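Side-chain contact in transcription factor SPN1 (Saccharomyces cerevisiae, PDB 3NFQ), which takes part in regulating RNA polymerase II transcription, here represented by its conserved central domain, and interacts with the elongation factors SPT5 and SPT6: residues T71-N75 against N76-S80. Residues are numbered along the deposited sequence; the frame is centred on the assembly and turned at random.
Sequences TILDN and NLLQS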
loop_
_atom_site.group_PDB
_atom_site.type_symbol
_atom_site.label_atom_id
_atom_site.label_comp_id
_atom_site.label_asym_id
_atom_site.label_seq_id
_atom_site.Cartn_x
_atom_site.Cartn_y
_atom_site.Cartn_z
ATOM N N THR A 71 -3.221 -14.957 5.153
ATOM C CA THR A 71 -1.759 -14.893 5.034
ATOM C C THR A 71 -1.250 -13.443 4.894
ATOM O O THR A 71 -0.242 -13.066 5.504
ATOM C CB THR A 71 -1.227 -15.628 3.791
ATOM O OG1 THR A 71 -1.880 -16.908 3.633
ATOM C CG2 THR A 71 0.281 -15.811 3.920
ATOM N N ILE A 72 -1.952 -12.668 4.061
ATOM C CA ILE A 72 -1.667 -11.226 3.856
ATOM C C ILE A 72 -1.738 -10.540 5.193
ATOM O O ILE A 72 -0.798 -9.834 5.586
ATOM C CB ILE A 72 -2.714 -10.598 2.891
ATOM C CG1 ILE A 72 -2.428 -11.104 1.501
ATOM C CG2 ILE A 72 -2.688 -9.035 2.938
ATOM C CD1 ILE A 72 -3.626 -11.023 0.515
ATOM N N LEU A 73 -2.832 -10.748 5.907
ATOM C CA LEU A 73 -3.012 -10.030 7.186
ATOM C C LEU A 73 -2.066 -10.531 8.269
ATOM O O LEU A 73 -1.518 -9.743 9.060
ATOM C CB LEU A 73 -4.482 -10.114 7.658
ATOM C CG LEU A 73 -5.457 -9.327 6.780
ATOM C CD1 LEU A 73 -6.900 -9.597 7.179
ATOM C CD2 LEU A 73 -5.222 -7.820 6.806
ATOM N N ASP A 74 -1.876 -11.839 8.342
ATOM C CA ASP A 74 -0.992 -12.405 9.379
ATOM C C ASP A 74 0.477 -12.055 9.196
ATOM O O ASP A 74 1.188 -11.943 10.185
ATOM C CB ASP A 74 -1.153 -13.915 9.463
ATOM C CG ASP A 74 -2.494 -14.329 10.041
ATOM O OD1 ASP A 74 -3.177 -13.512 10.711
ATOM O OD2 ASP A 74 -2.875 -15.489 9.794
ATOM N N ASN A 75 0.944 -11.872 7.958
ATOM C CA ASN A 75 2.353 -11.523 7.694
ATOM C C ASN A 75 2.678 -10.034 7.512
ATOM O O ASN A 75 3.750 -9.702 7.011
ATOM C CB ASN A 75 2.842 -12.317 6.501
ATOM C CG ASN A 75 2.856 -13.798 6.803
ATOM O OD1 ASN A 75 1.926 -14.533 6.448
ATOM N ND2 ASN A 75 3.841 -14.214 7.573
ATOM N N ASN A 76 1.737 -9.160 7.882
ATOM C CA ASN A 76 1.927 -7.719 7.854
ATOM C C ASN A 76 2.316 -7.212 6.467
ATOM O O ASN A 76 3.098 -6.270 6.335
ATOM C CB ASN A 76 2.996 -7.311 8.898
ATOM C CG ASN A 76 2.902 -5.847 9.330
ATOM O OD1 ASN A 76 3.852 -5.304 9.919
ATOM N ND2 ASN A 76 1.768 -5.213 9.079
ATOM N N LEU A 77 1.775 -7.820 5.414
ATOM C CA LEU A 77 1.955 -7.265 4.100
ATOM C C LEU A 77 1.410 -5.822 3.999
ATOM O O LEU A 77 1.894 -5.007 3.217
ATOM C CB LEU A 77 1.285 -8.158 3.072
ATOM C CG LEU A 77 1.512 -7.817 1.590
ATOM C CD1 LEU A 77 2.973 -7.903 1.166
ATOM C CD2 LEU A 77 0.645 -8.725 0.669
ATOM N N LEU A 78 0.415 -5.489 4.801
ATOM C CA LEU A 78 -0.108 -4.099 4.775
ATOM C C LEU A 78 0.945 -3.048 5.109
ATOM O O LEU A 78 0.833 -1.894 4.764
ATOM C CB LEU A 78 -1.325 -4.003 5.676
ATOM C CG LEU A 78 -2.581 -4.743 5.252
ATOM C CD1 LEU A 78 -3.779 -4.435 6.224
ATOM C CD2 LEU A 78 -2.889 -4.338 3.824
ATOM N N GLN A 79 2.019 -3.466 5.759
ATOM C CA GLN A 79 3.123 -2.534 6.002
ATOM C C GLN A 79 3.719 -2.044 4.705
ATOM O O GLN A 79 4.050 -0.884 4.547
ATOM C CB GLN A 79 4.238 -3.216 6.808
ATOM C CG GLN A 79 5.148 -2.132 7.442
ATOM C CD GLN A 79 6.259 -2.771 8.238
ATOM O OE1 GLN A 79 6.475 -2.438 9.412
ATOM N NE2 GLN A 79 6.930 -3.724 7.622
ATOM N N SER A 80 3.972 -2.974 3.808
ATOM C CA SER A 80 4.485 -2.615 2.488
ATOM C C SER A 80 3.478 -1.813 1.655
ATOM O O SER A 80 3.887 -0.947 0.919
ATOM C CB SER A 80 4.864 -3.862 1.713
ATOM O OG SER A 80 5.973 -4.530 2.321
HETATM O O HOH W 1 -1.062 -7.156 6.631
#
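Ile-72 meets Leu-77 twice, through its backbone oxygen and through its side chain, at the turn between helices 69-74 and 77-85. Leu-77 N donates to Ile-72 O over 3.3 Å, in the carbonyl plane and moderately bent, with 151° at the hydrogen. This is the 6→1 bond of a Schellman-type helix end, made possible by Asn-76, whose left-handed backbone (phi 57°) turns the chain back. Water 1 gives a second bond to Ile-72 O, at 2.9 Å, and accepts one from Leu-78 N, so the water bridges the two and links the end of one helix to the next. Next to the direct bond, CD2 of Leu-77 lies against both CG1 and CG2 of Ile-72, each 4.0 Å away. This is the apolar contact that accompanies such a helix end; the CG of Leu-77, anti to its own N (chi1 -173°), directs the branch toward Ile-72. Leu-73 makes a second apolar contact: its CD2 reaches CD1 of Leu-78 at 3.7 Å, one methyl branch against another. Asn-76 N lies 3.5 Å from Leu-73 O, the pair that would carry the inner bond of the motif. Asn-75 is the first residue to leave the helical conformation, though its N still bonds to Thr-71 O at 3.0 Å. Beyond the turn, Gln-79 N bonds to Asn-76 O. Lys-22 of the long helix 10-42 donates through NZ to Asn-75 O. Ile-72 and Leu-77 rest on Leu-63 of helix 51-63, Ile-72 also touching Leu-109, whereas Leu-73 and Leu-78 pack on helix 113-119 and on the loop before it, seating the turn within the all-helical domain.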